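Local coordinates for protein D-alanine--D-alanine ligase (Coxiella burnetii, PDB 3TQT) that catalyses the ATP-dependent joining of two D-alanine molecules into D-alanyl-D-alanine, a building block for bacterial cell-wall peptidoglycan, at residues M139-T144 with V314-T319; G151-V156 with F291-C296; I42-D45 with R49-L52. All coordinates share one frame; numbering follows the deposited sequence.

Contact 1: M139-T144 with V314-T319; sequences MEKDLT and VNEINT
The ATP-grasp active site reaches this contact through Glu-316, a predicted magnesium ligand on strand 312-318, whose carboxylate lies beside the aliphatic part of Lys-141. Lys-141 CD comes within 3.6 Å of Glu-316 OE2, yet the charged Lys-141 NZ stays 4.6 Å from that oxygen. Lysine suits the place because its methylenes can lie on the carboxylate while bends at chi3 and chi4 (-79° and -78°) carry the amine aside, to weak hydrogen bonds with the carbonyls of Ala-187, Val-188 and Leu-190. Glu-316 OE2 also lies 3.1 Å from Asn-318 OD1; two acceptors so close suit the predicted sharing of a metal ion.

Thr-144 offers both a methyl and a hydroxyl. Its CG2 packs on Ile-317 CD1 at 3.8 Å, while OG1, hydrogen-bonded to Val-137 O, accepts from a water that itself accepts the N-H of Ile-317 (water to Ile-317 N 2.9 Å). A second water lies 2.8 Å from Lys-141 O and 2.9 Å from Asn-315 O and can donate to either, though it has other acceptors in reach. Water thus mediates between the backbones.

Asn-315 and Glu-316 face Asp-303 of strand 298-306 in a classic beta bulge, while helix 132-139 packs on Ile-317 and strand 219-223 on Lys-141.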
loop_
_atom_site.group_PDB
_atom_site.type_symbol
_atom_site.label_atom_id
_atom_site.label_comp_id
_atom_site.label_asym_id
_atom_site.label_seq_id
_atom_site.Cartn_x
_atom_site.Cartn_y
_atom_site.Cartn_z
ATOM N N MET A 139 -3.665 7.693 1.757
ATOM C CA MET A 139 -3.878 8.301 0.444
ATOM C C MET A 139 -5.346 8.258 0.033
ATOM O O MET A 139 -5.860 9.199 -0.573
ATOM C CB MET A 139 -3.038 7.573 -0.606
ATOM C CG MET A 139 -3.141 8.147 -1.989
ATOM S SD MET A 139 -2.038 9.555 -2.168
ATOM C CE MET A 139 -2.418 10.058 -3.847
ATOM N N GLU A 140 -6.020 7.163 0.359
ATOM C CA GLU A 140 -7.434 7.011 0.037
ATOM C C GLU A 140 -8.217 7.484 1.255
ATOM O O GLU A 140 -8.350 6.766 2.241
ATOM C CB GLU A 140 -7.783 5.559 -0.273
ATOM C CG GLU A 140 -6.788 4.866 -1.189
ATOM C CD GLU A 140 -7.148 5.007 -2.648
ATOM O OE1 GLU A 140 -8.357 5.066 -2.959
ATOM O OE2 GLU A 140 -6.226 5.062 -3.487
ATOM N N LYS A 141 -8.727 8.702 1.170
ATOM C CA LYS A 141 -9.272 9.404 2.325
ATOM C C LYS A 141 -10.451 8.699 2.962
ATOM O O LYS A 141 -10.640 8.790 4.179
ATOM C CB LYS A 141 -9.636 10.843 1.938
ATOM C CG LYS A 141 -8.422 11.636 1.451
ATOM C CD LYS A 141 -8.784 13.079 1.146
ATOM C CE LYS A 141 -9.460 13.208 -0.210
ATOM N NZ LYS A 141 -8.474 13.145 -1.322
ATOM N N ASP A 142 -11.234 7.988 2.155
ATOM C CA ASP A 142 -12.359 7.245 2.702
ATOM C C ASP A 142 -11.881 5.994 3.443
ATOM O O ASP A 142 -12.431 5.624 4.489
ATOM C CB ASP A 142 -13.397 6.899 1.622
ATOM C CG ASP A 142 -12.828 6.034 0.473
ATOM O OD1 ASP A 142 -11.605 6.072 0.180
ATOM O OD2 ASP A 142 -13.633 5.314 -0.145
ATOM N N LEU A 143 -10.841 5.359 2.910
ATOM C CA LEU A 143 -10.226 4.219 3.596
ATOM C C LEU A 143 -9.611 4.679 4.918
ATOM O O LEU A 143 -9.746 4.005 5.937
ATOM C CB LEU A 143 -9.170 3.550 2.706
ATOM C CG LEU A 143 -8.371 2.394 3.307
ATOM C CD1 LEU A 143 -9.311 1.290 3.817
ATOM C CD2 LEU A 143 -7.369 1.861 2.273
ATOM N N THR A 144 -8.946 5.831 4.904
ATOM C CA THR A 144 -8.384 6.395 6.129
ATOM C C THR A 144 -9.473 6.532 7.185
ATOM O O THR A 144 -9.319 6.092 8.326
ATOM C CB THR A 144 -7.802 7.818 5.914
ATOM O OG1 THR A 144 -7.065 7.872 4.692
ATOM C CG2 THR A 144 -6.890 8.191 7.075
ATOM N N VAL A 314 -11.100 14.480 12.700
ATOM C CA VAL A 314 -10.054 14.247 11.721
ATOM C C VAL A 314 -10.691 14.311 10.343
ATOM O O VAL A 314 -11.753 13.735 10.116
ATOM C CB VAL A 314 -9.355 12.884 11.914
ATOM C CG1 VAL A 314 -8.343 12.672 10.809
ATOM C CG2 VAL A 314 -8.678 12.814 13.279
ATOM N N ASN A 315 -10.058 15.032 9.426
ATOM C CA ASN A 315 -10.493 14.973 8.037
ATOM C C ASN A 315 -9.549 14.174 7.152
ATOM O O ASN A 315 -9.984 13.487 6.230
ATOM C CB ASN A 315 -10.643 16.365 7.446
ATOM C CG ASN A 315 -11.544 16.373 6.223
ATOM O OD1 ASN A 315 -12.580 15.694 6.197
ATOM N ND2 ASN A 315 -11.154 17.125 5.200
ATOM N N GLU A 316 -8.250 14.278 7.421
ATOM C CA GLU A 316 -7.269 13.702 6.515
ATOM C C GLU A 316 -5.934 13.497 7.230
ATOM O O GLU A 316 -5.612 14.215 8.170
ATOM C CB GLU A 316 -7.080 14.618 5.292
ATOM C CG GLU A 316 -6.062 14.122 4.278
ATOM C CD GLU A 316 -6.075 14.927 2.977
ATOM O OE1 GLU A 316 -6.653 16.031 2.957
ATOM O OE2 GLU A 316 -5.512 14.446 1.969
ATOM N N ILE A 317 -5.190 12.486 6.792
ATOM C CA ILE A 317 -3.792 12.304 7.212
ATOM C C ILE A 317 -2.914 12.349 5.974
ATOM O O ILE A 317 -3.114 11.576 5.043
ATOM C CB ILE A 317 -3.589 10.945 7.921
ATOM C CG1 ILE A 317 -4.604 10.817 9.068
ATOM C CG2 ILE A 317 -2.115 10.804 8.425
ATOM C CD1 ILE A 317 -4.574 9.487 9.781
ATOM N N ASN A 318 -1.949 13.256 5.966
ATOM C CA ASN A 318 -1.079 13.457 4.817
ATOM C C ASN A 318 0.299 12.949 5.155
ATOM O O ASN A 318 0.931 13.480 6.069
ATOM C CB ASN A 318 -0.959 14.945 4.515
ATOM C CG ASN A 318 -2.279 15.570 4.217
ATOM O OD1 ASN A 318 -2.773 15.488 3.094
ATOM N ND2 ASN A 318 -2.886 16.181 5.229
ATOM N N THR A 319 0.775 11.952 4.410
ATOM C CA THR A 319 2.029 11.289 4.767
ATOM C C THR A 319 3.232 11.912 4.059
ATOM O O THR A 319 4.357 11.745 4.494
ATOM C CB THR A 319 1.994 9.781 4.431
ATOM O OG1 THR A 319 1.723 9.635 3.040
ATOM C CG2 THR A 319 0.882 9.058 5.238
HETATM O O HOH W 1 -9.031 10.898 5.212
HETATM O O HOH W 2 -6.230 10.778 4.646
#

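Contact 2: G151-V156 with F291-C296; sequences GGIPVV and FKMVHC
Met-293 meets Gly-151 and Ile-153 through van der Waals contact alone, and its thioether does nearly all the touching. The side chain leaves with CG opposite the backbone N (chi1 -167°) and runs on extended to SD; the bend at chi3 (-65°) then lays CE alongside the loop, where it meets Gly-151 O and Ile-153 CD1. The two apolar chains reach toward each other tip to tip, with Ile-153 CD1 3.6 Å from both SD and CE of Met-293. Methionine suits this place because its flexible, unbranched chain can span the distance from the end of helix 277-293, and isoleucine because its longer branch supplies a methyl to meet it.

The second group of contacts is with backbone. Met-293 SD lies 3.5 Å from Gly-151 CA, an approach that the absence of a side chain on this glycine permits, and Met-293 CE is 3.5 Å from Gly-151 O.

Both partners sit where a helix stops, and both helices stop in a Schellman motif. In helix 141-150 the C-prime residue is Gly-152, whose positive phi (84°) comes easily to glycine; Gly-152 N bonds to Arg-149 O and Ile-153 N to Leu-148 O. In helix 277-293 the same place is taken by His-295. There His-295 N reaches Lys-292 O at 2.8 Å and Cys-296 N reaches Phe-291 O at 3.0 Å, so the helix end that carries Met-293 is held by its own backbone.

On the loop side, Ile-153 also packs on Leu-148 of helix 141-150 and on Val-314 of strand 312-318.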
loop_
_atom_site.group_PDB
_atom_site.type_symbol
_atom_site.label_atom_id
_atom_site.label_comp_id
_atom_site.label_asym_id
_atom_site.label_seq_id
_atom_site.Cartn_x
_atom_site.Cartn_y
_atom_site.Cartn_z
ATOM N N GLY A 151 -11.554 2.468 14.799
ATOM C CA GLY A 151 -10.772 2.525 16.021
ATOM C C GLY A 151 -11.260 3.567 17.011
ATOM O O GLY A 151 -10.585 3.853 17.997
ATOM N N GLY A 152 -12.426 4.145 16.740
ATOM C CA GLY A 152 -13.021 5.114 17.642
ATOM C C GLY A 152 -12.530 6.543 17.497
ATOM O O GLY A 152 -12.827 7.390 18.338
ATOM N N ILE A 153 -11.776 6.832 16.442
ATOM C CA ILE A 153 -11.343 8.206 16.236
ATOM C C ILE A 153 -12.419 9.012 15.521
ATOM O O ILE A 153 -12.967 8.578 14.516
ATOM C CB ILE A 153 -9.976 8.282 15.530
ATOM C CG1 ILE A 153 -8.886 7.842 16.516
ATOM C CG2 ILE A 153 -9.699 9.694 15.019
ATOM C CD1 ILE A 153 -7.526 7.683 15.914
ATOM N N PRO A 154 -12.744 10.185 16.066
ATOM C CA PRO A 154 -13.801 11.043 15.515
ATOM C C PRO A 154 -13.375 11.545 14.147
ATOM O O PRO A 154 -12.291 12.119 14.050
ATOM C CB PRO A 154 -13.851 12.221 16.493
ATOM C CG PRO A 154 -13.077 11.771 17.706
ATOM C CD PRO A 154 -12.055 10.803 17.210
ATOM N N VAL A 155 -14.181 11.314 13.111
ATOM C CA VAL A 155 -13.857 11.852 11.788
ATOM C C VAL A 155 -15.052 12.581 11.179
ATOM O O VAL A 155 -16.200 12.350 11.558
ATOM C CB VAL A 155 -13.396 10.744 10.803
ATOM C CG1 VAL A 155 -12.228 9.974 11.392
ATOM C CG2 VAL A 155 -14.547 9.806 10.508
ATOM N N VAL A 156 -14.768 13.478 10.248
ATOM C CA VAL A 156 -15.809 14.079 9.431
ATOM C C VAL A 156 -16.481 12.952 8.660
ATOM O O VAL A 156 -15.805 12.130 8.043
ATOM C CB VAL A 156 -15.218 15.100 8.450
ATOM C CG1 VAL A 156 -16.311 15.649 7.528
ATOM C CG2 VAL A 156 -14.534 16.234 9.222
ATOM N N PHE A 291 -2.242 8.684 13.857
ATOM C CA PHE A 291 -0.953 8.295 13.304
ATOM C C PHE A 291 -0.710 6.817 13.588
ATOM O O PHE A 291 -0.324 6.044 12.708
ATOM C CB PHE A 291 0.127 9.149 13.968
ATOM C CG PHE A 291 1.507 8.966 13.388
ATOM C CD1 PHE A 291 1.962 9.797 12.373
ATOM C CD2 PHE A 291 2.350 7.994 13.879
ATOM C CE1 PHE A 291 3.237 9.642 11.857
ATOM C CE2 PHE A 291 3.620 7.835 13.365
ATOM C CZ PHE A 291 4.061 8.654 12.355
ATOM N N LYS A 292 -0.957 6.418 14.827
ATOM C CA LYS A 292 -0.698 5.038 15.222
ATOM C C LYS A 292 -1.718 4.092 14.598
ATOM O O LYS A 292 -1.378 2.988 14.165
ATOM C CB LYS A 292 -0.698 4.910 16.750
ATOM C CG LYS A 292 0.545 5.511 17.406
ATOM C CD LYS A 292 0.313 5.869 18.869
ATOM C CE LYS A 292 0.511 4.690 19.791
ATOM N NZ LYS A 292 0.352 5.115 21.210
ATOM N N MET A 293 -2.963 4.550 14.531
ATOM C CA MET A 293 -4.066 3.727 14.054
ATOM C C MET A 293 -3.927 3.335 12.593
ATOM O O MET A 293 -4.385 2.273 12.187
ATOM C CB MET A 293 -5.392 4.447 14.267
ATOM C CG MET A 293 -6.585 3.553 14.092
ATOM S SD MET A 293 -7.967 4.253 14.990
ATOM C CE MET A 293 -7.378 4.123 16.677
ATOM N N VAL A 294 -3.290 4.186 11.804
ATOM C CA VAL A 294 -3.040 3.845 10.414
ATOM C C VAL A 294 -1.624 3.307 10.234
ATOM O O VAL A 294 -1.149 3.174 9.111
ATOM C CB VAL A 294 -3.251 5.059 9.487
ATOM C CG1 VAL A 294 -4.712 5.529 9.578
ATOM C CG2 VAL A 294 -2.301 6.175 9.858
ATOM N N HIS A 295 -0.958 3.028 11.352
ATOM C CA HIS A 295 0.373 2.410 11.339
ATOM C C HIS A 295 1.368 3.206 10.528
ATOM O O HIS A 295 2.167 2.654 9.762
ATOM C CB HIS A 295 0.270 0.972 10.847
ATOM C CG HIS A 295 -0.755 0.186 11.589
ATOM N ND1 HIS A 295 -1.812 -0.444 10.971
ATOM C CD2 HIS A 295 -0.913 -0.031 12.917
ATOM C CE1 HIS A 295 -2.563 -1.034 11.880
ATOM N NE2 HIS A 295 -2.044 -0.787 13.071
ATOM N N CYS A 296 1.307 4.520 10.717
ATOM C CA CYS A 296 2.210 5.429 10.044
ATOM C C CYS A 296 3.613 5.340 10.648
ATOM O O CYS A 296 3.816 4.804 11.749
ATOM C CB CYS A 296 1.689 6.860 10.143
ATOM S SG CYS A 296 2.323 7.893 8.849
#

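Contact 3: I42-D45 with R49-L52; sequences IFID and RWYL
Ile-44 lies along the indole of Trp-50, pointing the same way, and the two form the apolar centre of this hairpin. Ile-44 CG1 stands 3.8 Å from the centroid of the five-membered ring of Trp-50, 12° off its normal: a CH-pi contact over the face. Ile-42 continues the same side of the sheet. Its CG2 touches Trp-50 CE3 at 3.4 Å, and its CD1 meets Leu-52 CD1 at 3.5 Å. Beta-branched isoleucines suit the extended backbone and offer several methyl groups to a broad ring. Helix 115-122 covers Trp-50, which also stacks on Phe-80 of the second subunit.

On the other side Phe-43 and Tyr-51 run side by side, CD2 of Phe-43 lying 4.0 Å from CD2 of Tyr-51, beneath helix 64-70. These two form the antiparallel hydrogen-bonded pair, joined by both N-H...O bonds; Ile-42 with Leu-52 and Ile-44 with Trp-50 are non-hydrogen-bonded pairs. Asp-45 N extends the ladder to Arg-49 O. Strands 37-44 and 50-53 are neighbours in the mixed sheet of the N-terminal region, flanked by strands 5-12 and 74-78.

At the turn, Asp-45 grips Arg-49 twice. With chi1 at 69°, its carboxylate is turned back over the turn, where OD1 accepts the N-H groups of both Val-47 and Arg-49, the Arg-49 N at 2.8 Å from above the carboxylate plane. Asp-45 OD2 receives Arg-49 NE (2.9 Å) on its syn lone pair in a salt bridge, the oxygen lying out of the guanidinium plane and the two planar groups 60° apart. A water hydrogen-bonds to Tyr-51 OH nearby.

The chemistry implies a hairpin held by backbone hydrogen bonds and apolar packing on both faces, and closed at its turn by Asp-45, whose charge probably stabilises both the turn backbone and the arginine.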
loop_
_atom_site.group_PDB
_atom_site.type_symbol
_atom_site.label_atom_id
_atom_site.label_comp_id
_atom_site.label_asym_id
_atom_site.label_seq_id
_atom_site.Cartn_x
_atom_site.Cartn_y
_atom_site.Cartn_z
ATOM N N ILE A 42 17.140 12.877 -6.655
ATOM C CA ILE A 42 16.639 12.074 -7.748
ATOM C C ILE A 42 15.437 12.811 -8.298
ATOM O O ILE A 42 14.471 13.043 -7.581
ATOM C CB ILE A 42 16.197 10.674 -7.283
ATOM C CG1 ILE A 42 17.362 9.925 -6.629
ATOM C CG2 ILE A 42 15.627 9.886 -8.453
ATOM C CD1 ILE A 42 18.462 9.596 -7.571
ATOM N N PHE A 43 15.510 13.195 -9.562
ATOM C CA PHE A 43 14.403 13.876 -10.211
ATOM C C PHE A 43 13.647 12.914 -11.110
ATOM O O PHE A 43 14.241 12.258 -11.955
ATOM C CB PHE A 43 14.927 15.056 -11.039
ATOM C CG PHE A 43 13.854 15.802 -11.780
ATOM C CD1 PHE A 43 12.801 16.384 -11.094
ATOM C CD2 PHE A 43 13.903 15.926 -13.164
ATOM C CE1 PHE A 43 11.820 17.084 -11.767
ATOM C CE2 PHE A 43 12.922 16.621 -13.846
ATOM C CZ PHE A 43 11.877 17.204 -13.146
ATOM N N ILE A 44 12.334 12.833 -10.917
ATOM C CA ILE A 44 11.481 12.044 -11.784
ATOM C C ILE A 44 10.708 13.029 -12.626
ATOM O O ILE A 44 9.956 13.838 -12.088
ATOM C CB ILE A 44 10.485 11.207 -10.966
ATOM C CG1 ILE A 44 11.242 10.336 -9.953
ATOM C CG2 ILE A 44 9.586 10.384 -11.891
ATOM C CD1 ILE A 44 10.347 9.480 -9.083
ATOM N N ASP A 45 10.893 12.984 -13.939
ATOM C CA ASP A 45 10.217 13.958 -14.785
ATOM C C ASP A 45 8.768 13.567 -15.052
ATOM O O ASP A 45 8.245 12.607 -14.475
ATOM C CB ASP A 45 10.984 14.198 -16.093
ATOM C CG ASP A 45 10.954 13.003 -17.030
ATOM O OD1 ASP A 45 10.137 12.078 -16.818
ATOM O OD2 ASP A 45 11.748 13.003 -17.997
ATOM N N ARG A 49 10.747 9.434 -16.153
ATOM C CA ARG A 49 12.177 9.165 -16.269
ATOM C C ARG A 49 12.920 9.672 -15.039
ATOM O O ARG A 49 12.606 10.740 -14.516
ATOM C CB ARG A 49 12.748 9.822 -17.524
ATOM C CG ARG A 49 12.346 9.119 -18.806
ATOM C CD ARG A 49 12.834 9.877 -20.036
ATOM N NE ARG A 49 12.103 11.126 -20.203
ATOM C CZ ARG A 49 12.114 11.858 -21.309
ATOM N NH1 ARG A 49 12.825 11.466 -22.361
ATOM N NH2 ARG A 49 11.410 12.979 -21.362
ATOM N N TRP A 50 13.908 8.906 -14.586
ATOM C CA TRP A 50 14.663 9.267 -13.392
ATOM C C TRP A 50 16.029 9.834 -13.721
ATOM O O TRP A 50 16.739 9.330 -14.592
ATOM C CB TRP A 50 14.875 8.047 -12.493
ATOM C CG TRP A 50 13.654 7.544 -11.816
ATOM C CD1 TRP A 50 12.397 7.484 -12.324
ATOM C CD2 TRP A 50 13.579 7.020 -10.481
ATOM N NE1 TRP A 50 11.538 6.944 -11.393
ATOM C CE2 TRP A 50 12.240 6.657 -10.255
ATOM C CE3 TRP A 50 14.518 6.825 -9.464
ATOM C CZ2 TRP A 50 11.806 6.112 -9.038
ATOM C CZ3 TRP A 50 14.093 6.281 -8.261
ATOM C CH2 TRP A 50 12.747 5.932 -8.058
ATOM N N TYR A 51 16.405 10.870 -12.983
ATOM C CA TYR A 51 17.695 11.499 -13.153
ATOM C C TYR A 51 18.309 11.700 -11.783
ATOM O O TYR A 51 17.609 11.948 -10.811
ATOM C CB TYR A 51 17.558 12.842 -13.855
ATOM C CG TYR A 51 16.866 12.790 -15.204
ATOM C CD1 TYR A 51 17.595 12.623 -16.374
ATOM C CD2 TYR A 51 15.486 12.917 -15.306
ATOM C CE1 TYR A 51 16.977 12.581 -17.605
ATOM C CE2 TYR A 51 14.856 12.885 -16.544
ATOM C CZ TYR A 51 15.610 12.717 -17.686
ATOM O OH TYR A 51 14.998 12.669 -18.915
ATOM N N LEU A 52 19.626 11.580 -11.700
ATOM C CA LEU A 52 20.295 11.855 -10.449
ATOM C C LEU A 52 21.125 13.121 -10.537
ATOM O O LEU A 52 21.897 13.303 -11.475
ATOM C CB LEU A 52 21.185 10.683 -10.048
ATOM C CG LEU A 52 21.829 10.770 -8.667
ATOM C CD1 LEU A 52 21.955 9.353 -8.087
ATOM C CD2 LEU A 52 23.175 11.440 -8.731
HETATM O O HOH W 3 13.037 15.036 -18.748
#

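Contacts 1 and 2 are neighbours, their centres 9 Å apart, and contact 2 is nested in the loop that contact 1 closes. They meet at strand 312-318, which belongs to contact 1 and pairs with the 151-156 loop of contact 2: Val-314 N lies 3.0 Å from Pro-154 O and Val-314 O 3.0 Å from Val-156 N, probable hydrogen bonds. Contact 1 holds predicted metal ligands, whereas the side chain of Ile-153 in contact 2 is about 11 Å from that of Glu-316. Contact 3, in the N-terminal region, has its centre about 28 Å from that of contact 1 and about 34 Å from that of contact 2. All three contacts have a residue touching the second subunit.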